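Local atomic coordinates of serine protease p27 (Human astrovirus 1, PDB entry 2W5E), a protein that cleaves the viral non-structural polyprotein into its functional products, acting as a trypsin-like serine endopeptidase that uses a catalytic triad. Residues Asn42-Val47 / Glu55-Tyr60; Thr93-Val98 / Gly128-Asp133; Arg121-Met126 / Thr146-Gly151; Leu139-Thr144 / Val153-Thr158. All coordinates share one frame; numbering follows the deposited sequence.

Contact 1 of 4, residues Asn42-Val47 / Glu55-Tyr60; sequences NTFVNV and EAKVRY
Three backbone hydrogen bonds tie N42-V47 to E55-Y60. V45 and A56 form an antiparallel hydrogen-bonded pair, V45 N giving to A56 O and A56 N to V45 O, both at 2.9 Å. Two residues along each strand, V58 N gives to T43 O at 2.9 Å with an N-H...O angle of 165°. All three donors approach their carbonyls almost end-on. F44-K57 lies between these bonds and N46-E55 beyond V45-A56, both non-hydrogen-bonded pairs, where the strands draw closer and F44 CA touches A56 O at 3.4 Å. On the exposed face carrying F44, E55 and K57, the F44 ring meets the lysine's aliphatic part. The K57 chain, extended with CG anti to the backbone N (chi1 -170°), runs slantwise across the ring. Its CG stands over the ring face in a CH-pi contact, 4.2 Å from the F44 centroid, and CD and CE run on past CZ. K57 CB approaches F44 CE1 to 3.6 Å, while the E55 carboxylate carbon comes obliquely to CD1. The two strands are the arms of the 44-49/52-60 beta hairpin, which belongs to the first of the two six-stranded barrels of the trypsin-like fold. On the opposite, buried face V47 CG2 packs on A56 CB at 3.8 Å. V45 and A56 both rest there on I69 of strand 66-70, and V45 also touches I16 and T18 of strand 13-18. On the F44 face N46 ND2 is hydrogen-bonded to D17 OD2 of strand 13-18. Past the contact, R59 and Y60 both face F68 in a classic beta bulge, and R59 forms a salt bridge with D31.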
loop_
_atom_site.group_PDB
_atom_site.type_symbol
_atom_site.label_atom_id
_atom_site.label_comp_id
_atom_site.label_asym_id
_atom_site.label_seq_id
_atom_site.Cartn_x
_atom_site.Cartn_y
_atom_site.Cartn_z
ATOM N N ASN A 42 3.542 -12.420 37.058
ATOM C CA ASN A 42 2.267 -12.800 36.470
ATOM C C ASN A 42 2.495 -13.621 35.201
ATOM O O ASN A 42 2.846 -13.062 34.161
ATOM C CB ASN A 42 1.450 -11.549 36.134
ATOM C CG ASN A 42 1.277 -10.618 37.324
ATOM O OD1 ASN A 42 2.014 -9.640 37.481
ATOM N ND2 ASN A 42 0.300 -10.916 38.164
ATOM N N THR A 43 2.304 -14.918 35.309
ATOM C CA THR A 43 2.321 -15.825 34.193
ATOM C C THR A 43 1.288 -15.512 33.121
ATOM O O THR A 43 1.531 -15.632 31.974
ATOM C CB THR A 43 2.090 -17.220 34.679
ATOM O OG1 THR A 43 3.141 -17.634 35.537
ATOM C CG2 THR A 43 2.123 -18.161 33.551
ATOM N N PHE A 44 0.140 -15.095 33.554
ATOM C CA PHE A 44 -0.921 -14.571 32.703
ATOM C C PHE A 44 -1.090 -13.069 32.917
ATOM O O PHE A 44 -1.228 -12.600 34.053
ATOM C CB PHE A 44 -2.254 -15.286 32.957
ATOM C CG PHE A 44 -2.274 -16.719 32.501
ATOM C CD1 PHE A 44 -2.562 -17.037 31.176
ATOM C CD2 PHE A 44 -2.020 -17.753 33.402
ATOM C CE1 PHE A 44 -2.589 -18.363 30.747
ATOM C CE2 PHE A 44 -2.041 -19.089 32.985
ATOM C CZ PHE A 44 -2.323 -19.392 31.652
ATOM N N VAL A 45 -1.074 -12.321 31.816
ATOM C CA VAL A 45 -1.276 -10.875 31.858
ATOM C C VAL A 45 -2.483 -10.477 31.010
ATOM O O VAL A 45 -2.937 -11.248 30.156
ATOM C CB VAL A 45 -0.007 -10.089 31.401
ATOM C CG1 VAL A 45 1.185 -10.392 32.321
ATOM C CG2 VAL A 45 0.340 -10.389 29.932
ATOM N N ASN A 46 -3.012 -9.287 31.267
ATOM C CA ASN A 46 -4.002 -8.696 30.386
ATOM C C ASN A 46 -3.311 -7.853 29.315
ATOM O O ASN A 46 -2.330 -7.158 29.593
ATOM C CB ASN A 46 -5.003 -7.848 31.173
ATOM C CG ASN A 46 -5.903 -8.683 32.077
ATOM O OD1 ASN A 46 -6.252 -9.820 31.755
ATOM N ND2 ASN A 46 -6.295 -8.107 33.210
ATOM N N VAL A 47 -3.814 -7.951 28.091
ATOM C CA VAL A 47 -3.325 -7.149 26.970
ATOM C C VAL A 47 -4.506 -6.368 26.425
ATOM O O VAL A 47 -5.560 -6.937 26.169
ATOM C CB VAL A 47 -2.712 -8.024 25.845
ATOM C CG1 VAL A 47 -2.292 -7.160 24.657
ATOM C CG2 VAL A 47 -1.535 -8.840 26.364
ATOM N N GLU A 55 -6.644 -11.968 27.601
ATOM C CA GLU A 55 -5.725 -12.670 28.485
ATOM C C GLU A 55 -4.648 -13.315 27.624
ATOM O O GLU A 55 -4.949 -13.877 26.570
ATOM C CB GLU A 55 -6.455 -13.722 29.325
ATOM C CG GLU A 55 -5.561 -14.394 30.361
ATOM C CD GLU A 55 -6.240 -15.541 31.081
ATOM O OE1 GLU A 55 -6.533 -16.570 30.433
ATOM O OE2 GLU A 55 -6.463 -15.417 32.302
ATOM N N ALA A 56 -3.400 -13.214 28.066
ATOM C CA ALA A 56 -2.268 -13.752 27.322
ATOM C C ALA A 56 -1.249 -14.355 28.277
ATOM O O ALA A 56 -1.120 -13.904 29.410
ATOM C CB ALA A 56 -1.621 -12.655 26.464
ATOM N N LYS A 57 -0.525 -15.363 27.807
ATOM C CA LYS A 57 0.416 -16.096 28.641
ATOM C C LYS A 57 1.867 -15.774 28.313
ATOM O O LYS A 57 2.275 -15.808 27.147
ATOM C CB LYS A 57 0.177 -17.604 28.509
ATOM C CG LYS A 57 0.941 -18.445 29.518
ATOM C CD LYS A 57 0.704 -19.936 29.292
ATOM C CE LYS A 57 1.250 -20.753 30.448
ATOM N NZ LYS A 57 0.961 -22.211 30.303
ATOM N N VAL A 58 2.642 -15.475 29.354
ATOM C CA VAL A 58 4.086 -15.301 29.222
ATOM C C VAL A 58 4.694 -16.581 28.643
ATOM O O VAL A 58 4.388 -17.680 29.106
ATOM C CB VAL A 58 4.749 -14.941 30.579
ATOM C CG1 VAL A 58 6.265 -14.845 30.441
ATOM C CG2 VAL A 58 4.193 -13.633 31.109
ATOM N N ARG A 59 5.525 -16.423 27.615
ATOM C CA ARG A 59 6.174 -17.545 26.933
ATOM C C ARG A 59 7.591 -17.807 27.450
ATOM O O ARG A 59 7.952 -18.953 27.727
ATOM C CB ARG A 59 6.204 -17.302 25.413
ATOM C CG ARG A 59 7.015 -18.316 24.626
ATOM C CD ARG A 59 6.949 -18.090 23.115
ATOM N NE ARG A 59 7.710 -16.926 22.652
ATOM C CZ ARG A 59 9.039 -16.863 22.579
ATOM N NH1 ARG A 59 9.790 -17.889 22.964
ATOM N NH2 ARG A 59 9.623 -15.761 22.130
ATOM N N TYR A 60 8.385 -16.745 27.583
ATOM C CA TYR A 60 9.822 -16.882 27.828
ATOM C C TYR A 60 10.425 -15.649 28.510
ATOM O O TYR A 60 10.155 -14.512 28.115
ATOM C CB TYR A 60 10.541 -17.192 26.503
ATOM C CG TYR A 60 12.053 -17.297 26.568
ATOM C CD1 TYR A 60 12.687 -18.105 27.514
ATOM C CD2 TYR A 60 12.850 -16.610 25.653
ATOM C CE1 TYR A 60 14.079 -18.204 27.559
ATOM C CE2 TYR A 60 14.234 -16.702 25.689
ATOM C CZ TYR A 60 14.844 -17.500 26.641
ATOM O OH TYR A 60 16.221 -17.584 26.671
#

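Contact 2 of 4, residues Thr93-Val98 / Gly128-Asp133; sequences TVMAYV and GAPVCD
Backbone hydrogen bonds concentrate at one end of this antiparallel pairing. T93 and C132 exchange two: C132 N to T93 O at 2.8 Å, in the carbonyl plane, and T93 N to C132 O at 2.9 Å, with the donor 38° above that plane. A third, from M95 N to P130 O, is weak at 3.4 Å. M95 O is buried without a polar partner: P130 has no N-H to offer, and P130 CD, 3.2 Å away, takes a donor's place beside A129 CB. Apolar contacts fall on both faces. V94 and V131 run alongside each other in one direction, V94 CG2 4.0 Å from V131 CG1, and A96 CB meets A129 CB at 3.6 Å. On the other face the M95 chain, bent at chi3 (-70°), lies nearly perpendicular to P130 and sets CE against P130 CG. One water extends the polar end, accepting from T93 OG1 and donating to D133 O; T93 OG1 is also bonded to H5. The pairing joins end strands 91-98 and 130-132 and so closes the second barrel just after the catalytic S127; strand 101-112 flanks 91-98, and strand 138-146 flanks 130-132.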
loop_
_atom_site.group_PDB
_atom_site.type_symbol
_atom_site.label_atom_id
_atom_site.label_comp_id
_atom_site.label_asym_id
_atom_site.label_seq_id
_atom_site.Cartn_x
_atom_site.Cartn_y
_atom_site.Cartn_z
ATOM N N THR A 93 13.722 6.440 17.488
ATOM C CA THR A 93 12.337 6.844 17.703
ATOM C C THR A 93 11.821 5.954 18.842
ATOM O O THR A 93 11.940 4.729 18.779
ATOM C CB THR A 93 11.458 6.621 16.436
ATOM O OG1 THR A 93 12.000 7.350 15.324
ATOM C CG2 THR A 93 10.014 7.084 16.675
ATOM N N VAL A 94 11.289 6.571 19.891
ATOM C CA VAL A 94 10.703 5.817 21.007
ATOM C C VAL A 94 9.187 6.005 21.007
ATOM O O VAL A 94 8.705 7.135 20.977
ATOM C CB VAL A 94 11.300 6.240 22.383
ATOM C CG1 VAL A 94 10.856 5.274 23.488
ATOM C CG2 VAL A 94 12.815 6.304 22.321
ATOM N N MET A 95 8.448 4.891 21.028
ATOM C CA MET A 95 6.978 4.913 21.027
ATOM C C MET A 95 6.464 4.210 22.269
ATOM O O MET A 95 6.818 3.056 22.514
ATOM C CB MET A 95 6.400 4.156 19.830
ATOM C CG MET A 95 6.914 4.517 18.454
ATOM S SD MET A 95 5.970 3.574 17.233
ATOM C CE MET A 95 6.538 1.899 17.492
ATOM N N ALA A 96 5.612 4.891 23.029
ATOM C CA ALA A 96 5.110 4.367 24.296
ATOM C C ALA A 96 3.668 4.778 24.554
ATOM O O ALA A 96 3.198 5.801 24.042
ATOM C CB ALA A 96 5.998 4.840 25.444
ATOM N N TYR A 97 2.965 3.964 25.340
ATOM C CA TYR A 97 1.705 4.383 25.930
ATOM C C TYR A 97 1.984 4.913 27.330
ATOM O O TYR A 97 2.494 4.199 28.188
ATOM C CB TYR A 97 0.678 3.248 25.970
ATOM C CG TYR A 97 -0.141 3.118 24.707
ATOM C CD1 TYR A 97 -1.080 4.085 24.358
ATOM C CD2 TYR A 97 0.021 2.023 23.862
ATOM C CE1 TYR A 97 -1.833 3.972 23.198
ATOM C CE2 TYR A 97 -0.729 1.895 22.700
ATOM C CZ TYR A 97 -1.648 2.873 22.371
ATOM O OH TYR A 97 -2.396 2.738 21.227
ATOM N N VAL A 98 1.679 6.189 27.529
ATOM C CA VAL A 98 1.894 6.849 28.805
ATOM C C VAL A 98 0.519 7.226 29.318
ATOM O O VAL A 98 -0.133 8.107 28.763
ATOM C CB VAL A 98 2.791 8.098 28.658
ATOM C CG1 VAL A 98 2.972 8.793 30.000
ATOM C CG2 VAL A 98 4.150 7.723 28.059
ATOM N N GLY A 128 8.785 -0.971 28.872
ATOM C CA GLY A 128 8.404 -1.904 27.810
ATOM C C GLY A 128 8.404 -1.316 26.402
ATOM O O GLY A 128 8.402 -2.060 25.420
ATOM N N ALA A 129 8.416 0.012 26.305
ATOM C CA ALA A 129 8.357 0.715 25.015
ATOM C C ALA A 129 9.468 0.290 24.050
ATOM O O ALA A 129 10.632 0.194 24.442
ATOM C CB ALA A 129 8.410 2.208 25.228
ATOM N N PRO A 130 9.109 0.041 22.778
ATOM C CA PRO A 130 10.134 -0.261 21.791
ATOM C C PRO A 130 10.967 0.988 21.484
ATOM O O PRO A 130 10.421 2.087 21.334
ATOM C CB PRO A 130 9.324 -0.691 20.560
ATOM C CG PRO A 130 8.017 0.020 20.707
ATOM C CD PRO A 130 7.755 0.051 22.188
ATOM N N VAL A 131 12.279 0.811 21.430
ATOM C CA VAL A 131 13.183 1.863 20.984
ATOM C C VAL A 131 13.640 1.469 19.585
ATOM O O VAL A 131 14.339 0.477 19.424
ATOM C CB VAL A 131 14.386 2.039 21.944
ATOM C CG1 VAL A 131 15.260 3.210 21.501
ATOM C CG2 VAL A 131 13.895 2.273 23.379
ATOM N N CYS A 132 13.222 2.243 18.585
ATOM C CA CYS A 132 13.459 1.906 17.171
ATOM C C CYS A 132 14.555 2.755 16.529
ATOM O O CYS A 132 14.878 3.819 17.030
ATOM C CB CYS A 132 12.161 2.074 16.372
ATOM S SG CYS A 132 10.813 0.999 16.917
ATOM N N ASP A 133 15.124 2.274 15.420
ATOM C CA ASP A 133 16.039 3.089 14.612
ATOM C C ASP A 133 15.258 4.080 13.738
ATOM O O ASP A 133 14.033 4.165 13.835
ATOM C CB ASP A 133 17.014 2.217 13.783
ATOM C CG ASP A 133 16.322 1.373 12.705
ATOM O OD1 ASP A 133 15.166 1.647 12.317
ATOM O OD2 ASP A 133 16.961 0.413 12.231
HETATM O O HOH W 1 11.523 5.407 13.258
#

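Contact 3 of 4, residues Arg121-Met126 / Thr146-Gly151; sequences RTQDGM and TGYTGG
T146 opens a type II' beta turn that runs to T149: T146 N bonds to T149 O at 3.0 Å, and the return bond from T149 N is weak. G147, with positive phi (71°), takes the second position of the turn. Its carbonyl oxygen lies 3.4 Å from Q123 CG and is buried there with no polar partner. Y148 follows, and with Q123 it carries the contact. Its CG stands anti to the carbonyl carbon (chi1 -69°), which swings the ring across the 121-126 loop. Q123 CG sits almost centrally over one ring face, 3.9 Å from the Y148 centroid, in a CH-pi contact. The extended Q123 chain runs nearly perpendicular to the tyrosine, its amide plane steeply inclined to the ring, and NE2 reaches Y148 CE2 at 3.2 Å. R121 O meets the ring's edge, 3.6 Å from Y148 CE1. The loop is braced within itself by an ST turn, D124 N giving to T122 OG1 at 3.0 Å, and is tied to the hairpin by N145 ND2 on Q123 O. Beyond the turn, G150 bonds to Y118 and G151 to Q143. Y148 also packs on Y148 of the second subunit, and R121 forms a salt bridge with D101 of that second subunit. The arrangement is a beta-hairpin turn packed on the loop leading to the catalytic serine, S127, of a trypsin-like protease.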
loop_
_atom_site.group_PDB
_atom_site.type_symbol
_atom_site.label_atom_id
_atom_site.label_comp_id
_atom_site.label_asym_id
_atom_site.label_seq_id
_atom_site.Cartn_x
_atom_site.Cartn_y
_atom_site.Cartn_z
ATOM N N ARG A 121 10.710 12.363 26.561
ATOM C CA ARG A 121 9.811 13.506 26.692
ATOM C C ARG A 121 8.974 13.484 27.974
ATOM O O ARG A 121 8.372 14.497 28.344
ATOM C CB ARG A 121 8.916 13.633 25.453
ATOM C CG ARG A 121 9.652 14.120 24.199
ATOM C CD ARG A 121 9.951 15.608 24.274
ATOM N NE ARG A 121 11.005 16.020 23.352
ATOM C CZ ARG A 121 11.491 17.257 23.270
ATOM N NH1 ARG A 121 11.024 18.217 24.064
ATOM N NH2 ARG A 121 12.452 17.536 22.394
ATOM N N THR A 122 8.935 12.336 28.642
ATOM C CA THR A 122 8.263 12.241 29.938
ATOM C C THR A 122 9.091 11.465 30.958
ATOM O O THR A 122 9.906 10.612 30.598
ATOM C CB THR A 122 6.826 11.648 29.827
ATOM O OG1 THR A 122 6.156 11.782 31.087
ATOM C CG2 THR A 122 6.852 10.181 29.435
ATOM N N GLN A 123 8.890 11.789 32.232
ATOM C CA GLN A 123 9.494 11.031 33.320
ATOM C C GLN A 123 8.582 9.858 33.669
ATOM O O GLN A 123 9.003 8.911 34.334
ATOM C CB GLN A 123 9.724 11.919 34.548
ATOM C CG GLN A 123 10.686 13.084 34.323
ATOM C CD GLN A 123 11.028 13.837 35.608
ATOM O OE1 GLN A 123 10.841 13.329 36.719
ATOM N NE2 GLN A 123 11.538 15.053 35.456
ATOM N N ASP A 124 7.339 9.929 33.187
ATOM C CA ASP A 124 6.300 8.923 33.441
ATOM C C ASP A 124 6.613 7.525 32.896
ATOM O O ASP A 124 7.670 7.290 32.309
ATOM C CB ASP A 124 4.954 9.401 32.883
ATOM C CG ASP A 124 4.389 10.591 33.640
ATOM O OD1 ASP A 124 4.210 10.483 34.875
ATOM O OD2 ASP A 124 4.106 11.627 32.994
ATOM N N GLY A 125 5.666 6.608 33.094
ATOM C CA GLY A 125 5.827 5.199 32.756
ATOM C C GLY A 125 5.956 4.866 31.279
ATOM O O GLY A 125 4.964 4.825 30.547
ATOM N N MET A 126 7.190 4.606 30.858
ATOM C CA MET A 126 7.472 4.164 29.493
ATOM C C MET A 126 7.971 2.721 29.432
ATOM O O MET A 126 8.383 2.257 28.366
ATOM C CB MET A 126 8.499 5.086 28.842
ATOM C CG MET A 126 7.969 6.440 28.452
ATOM S SD MET A 126 9.292 7.463 27.790
ATOM C CE MET A 126 8.319 8.594 26.804
ATOM N N THR A 146 16.192 8.298 34.472
ATOM C CA THR A 146 16.625 9.208 35.526
ATOM C C THR A 146 16.376 10.614 34.999
ATOM O O THR A 146 17.156 11.137 34.203
ATOM C CB THR A 146 18.115 9.001 35.930
ATOM O OG1 THR A 146 18.971 9.304 34.822
ATOM C CG2 THR A 146 18.369 7.567 36.380
ATOM N N GLY A 147 15.263 11.205 35.425
ATOM C CA GLY A 147 14.799 12.478 34.878
ATOM C C GLY A 147 14.287 12.310 33.458
ATOM O O GLY A 147 13.414 11.476 33.197
ATOM N N TYR A 148 14.836 13.103 32.541
ATOM C CA TYR A 148 14.472 13.014 31.126
ATOM C C TYR A 148 15.502 12.247 30.290
ATOM O O TYR A 148 15.554 12.395 29.065
ATOM C CB TYR A 148 14.202 14.406 30.540
ATOM C CG TYR A 148 12.950 15.057 31.088
ATOM C CD1 TYR A 148 11.697 14.764 30.550
ATOM C CD2 TYR A 148 13.017 15.956 32.154
ATOM C CE1 TYR A 148 10.540 15.355 31.053
ATOM C CE2 TYR A 148 11.861 16.555 32.667
ATOM C CZ TYR A 148 10.632 16.248 32.114
ATOM O OH TYR A 148 9.488 16.833 32.615
ATOM N N THR A 149 16.316 11.428 30.956
ATOM C CA THR A 149 17.204 10.494 30.266
ATOM C C THR A 149 16.657 9.078 30.412
ATOM O O THR A 149 16.555 8.558 31.526
ATOM C CB THR A 149 18.649 10.541 30.813
ATOM O OG1 THR A 149 19.138 11.888 30.774
ATOM C CG2 THR A 149 19.569 9.650 29.984
ATOM N N GLY A 150 16.304 8.465 29.282
ATOM C CA GLY A 150 15.806 7.092 29.261
ATOM C C GLY A 150 16.909 6.077 29.034
ATOM O O GLY A 150 17.951 6.398 28.463
ATOM N N GLY A 151 16.674 4.849 29.489
ATOM C CA GLY A 151 17.607 3.740 29.299
ATOM C C GLY A 151 16.897 2.469 28.863
ATOM O O GLY A 151 15.851 2.112 29.406
#

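Contact 4 of 4, residues Leu139-Thr144 / Val153-Thr158; sequences LAVHQT and VIIDPT
The tight part lies where strand 139-144 pairs with V153 and I154. At the hydrogen-bonded pair V141-V153, V141 N gives to V153 O at 3.0 Å and V153 N to V141 O at 3.1 Å. Farther along, I155 N bonds to L139 O at 3.0 Å, nearly straight at 171°. In all three the donor stands above the carbonyl plane, off the lone pairs. In the non-hydrogen-bonded pair A140-I154, A140 CA and I154 CA are 4.1 Å apart, and A140 CB sits only 3.3 Å from V153 O. On the other face the I155 side chain turns toward the first strand and lays CG2 against L139 O at 3.6 Å.

Toward the more open side, Q143 bends at chi2 (-70°) and slants across V153, its CG 3.5 Å from V153 CG2. That bend turns NE2 back to a weak bond with V141 O, while its stronger partner is the backbone oxygen of D65, the charge-relay aspartate. This end of the contact therefore lies beside the catalytic centre. D156, P157 and T158 leave the pairing altogether. There T158 N gives to D156 OD1, an Asx turn, and T158 OG1 gives to the same D156 OD1 at 2.6 Å.

Both segments belong to the 138-146/149-154 hairpin of the second barrel. Strand 130-132 pairs with its first arm, where L139 and A140 both face V131 in a classic beta bulge; L116 of strand 115-119 touches A140 and I154, and strand 66-70 of the first barrel meets V141 and I155.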
loop_
_atom_site.group_PDB
_atom_site.type_symbol
_atom_site.label_atom_id
_atom_site.label_comp_id
_atom_site.label_asym_id
_atom_site.label_seq_id
_atom_site.Cartn_x
_atom_site.Cartn_y
_atom_site.Cartn_z
ATOM N N LEU A 139 15.401 -1.668 18.126
ATOM C CA LEU A 139 16.777 -1.839 18.585
ATOM C C LEU A 139 16.834 -2.318 20.034
ATOM O O LEU A 139 17.763 -3.025 20.425
ATOM C CB LEU A 139 17.536 -0.508 18.492
ATOM C CG LEU A 139 17.705 0.192 17.141
ATOM C CD1 LEU A 139 18.278 1.581 17.358
ATOM C CD2 LEU A 139 18.596 -0.615 16.219
ATOM N N ALA A 140 15.845 -1.905 20.826
ATOM C CA ALA A 140 15.901 -2.064 22.278
ATOM C C ALA A 140 14.527 -1.942 22.941
ATOM O O ALA A 140 13.563 -1.508 22.317
ATOM C CB ALA A 140 16.870 -1.040 22.878
ATOM N N VAL A 141 14.463 -2.324 24.216
ATOM C CA VAL A 141 13.236 -2.240 25.020
ATOM C C VAL A 141 13.446 -1.293 26.214
ATOM O O VAL A 141 14.323 -1.533 27.045
ATOM C CB VAL A 141 12.802 -3.649 25.520
ATOM C CG1 VAL A 141 11.523 -3.571 26.345
ATOM C CG2 VAL A 141 12.633 -4.620 24.346
ATOM N N HIS A 142 12.674 -0.245 26.297
ATOM C CA HIS A 142 12.821 0.728 27.329
ATOM C C HIS A 142 12.637 0.183 28.749
ATOM O O HIS A 142 11.704 -0.475 29.037
ATOM C CB HIS A 142 11.868 1.868 27.117
ATOM C CG HIS A 142 11.978 2.940 28.145
ATOM N ND1 HIS A 142 12.634 4.120 27.914
ATOM C CD2 HIS A 142 11.512 3.013 29.407
ATOM C CE1 HIS A 142 12.558 4.877 28.985
ATOM N NE2 HIS A 142 11.882 4.229 29.904
ATOM N N GLN A 143 13.573 0.485 29.615
ATOM C CA GLN A 143 13.630 -0.099 30.955
ATOM C C GLN A 143 13.351 0.910 32.061
ATOM O O GLN A 143 12.517 0.664 32.933
ATOM C CB GLN A 143 14.991 -0.760 31.200
ATOM C CG GLN A 143 15.293 -1.939 30.296
ATOM C CD GLN A 143 14.428 -3.151 30.596
ATOM O OE1 GLN A 143 14.161 -3.469 31.756
ATOM N NE2 GLN A 143 13.992 -3.838 29.547
ATOM N N THR A 144 14.047 2.046 32.024
ATOM C CA THR A 144 14.002 3.002 33.127
ATOM C C THR A 144 14.382 4.422 32.705
ATOM O O THR A 144 14.801 4.656 31.569
ATOM C CB THR A 144 14.919 2.541 34.294
ATOM O OG1 THR A 144 14.718 3.385 35.438
ATOM C CG2 THR A 144 16.389 2.563 33.877
ATOM N N VAL A 153 17.416 -1.780 27.200
ATOM C CA VAL A 153 18.278 -2.934 26.936
ATOM C C VAL A 153 18.169 -3.334 25.467
ATOM O O VAL A 153 17.069 -3.587 24.966
ATOM C CB VAL A 153 17.943 -4.151 27.845
ATOM C CG1 VAL A 153 18.848 -5.330 27.520
ATOM C CG2 VAL A 153 18.093 -3.784 29.316
ATOM N N ILE A 154 19.316 -3.385 24.793
ATOM C CA ILE A 154 19.400 -3.806 23.392
ATOM C C ILE A 154 18.888 -5.239 23.200
ATOM O O ILE A 154 19.188 -6.134 23.998
ATOM C CB ILE A 154 20.842 -3.622 22.817
ATOM C CG1 ILE A 154 21.079 -2.163 22.423
ATOM C CG2 ILE A 154 21.084 -4.491 21.587
ATOM C CD1 ILE A 154 21.887 -1.372 23.418
ATOM N N ILE A 155 18.104 -5.432 22.143
ATOM C CA ILE A 155 17.534 -6.732 21.811
ATOM C C ILE A 155 18.116 -7.251 20.492
ATOM O O ILE A 155 18.404 -6.472 19.580
ATOM C CB ILE A 155 15.973 -6.668 21.763
ATOM C CG1 ILE A 155 15.358 -8.076 21.692
ATOM C CG2 ILE A 155 15.481 -5.760 20.625
ATOM C CD1 ILE A 155 13.828 -8.111 21.799
ATOM N N ASP A 156 18.309 -8.564 20.408
ATOM C CA ASP A 156 18.703 -9.208 19.154
ATOM C C ASP A 156 17.924 -10.523 18.946
ATOM O O ASP A 156 17.291 -11.010 19.885
ATOM C CB ASP A 156 20.234 -9.373 19.058
ATOM C CG ASP A 156 20.793 -10.368 20.053
ATOM O OD1 ASP A 156 20.537 -11.576 19.890
ATOM O OD2 ASP A 156 21.521 -9.947 20.977
ATOM N N PRO A 157 17.933 -11.077 17.712
ATOM C CA PRO A 157 17.131 -12.272 17.408
ATOM C C PRO A 157 17.382 -13.501 18.296
ATOM O O PRO A 157 16.496 -14.355 18.410
ATOM C CB PRO A 157 17.499 -12.578 15.952
ATOM C CG PRO A 157 17.908 -11.269 15.396
ATOM C CD PRO A 157 18.655 -10.607 16.513
ATOM N N THR A 158 18.558 -13.588 18.919
ATOM C CA THR A 158 18.893 -14.736 19.767
ATOM C C THR A 158 18.235 -14.658 21.145
ATOM O O THR A 158 18.243 -15.636 21.897
ATOM C CB THR A 158 20.424 -14.931 19.939
ATOM O OG1 THR A 158 20.946 -13.938 20.833
ATOM C CG2 THR A 158 21.150 -14.855 18.593
#

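Contact 1 belongs to the first barrel; contacts 2, 3 and 4 share the second. Contacts 2 and 4 are buried and joined through adjacent strands 130-132 and 138-146, with A129 O close to H142 N. Contacts 3 and 4 both use strand 149-154, contact 3 at its turn and contact 4 at its far end. Contact 3 is a surface patch without hydrogen bonds between its segments, resting on a tyrosine face; contact 1 is partly buried, with an aromatic-lysine layer outside and small apolar groups inside. Contacts 2 and 4 rely on strand pairing and aliphatic packing. Contacts 2 and 3 also meet the second subunit.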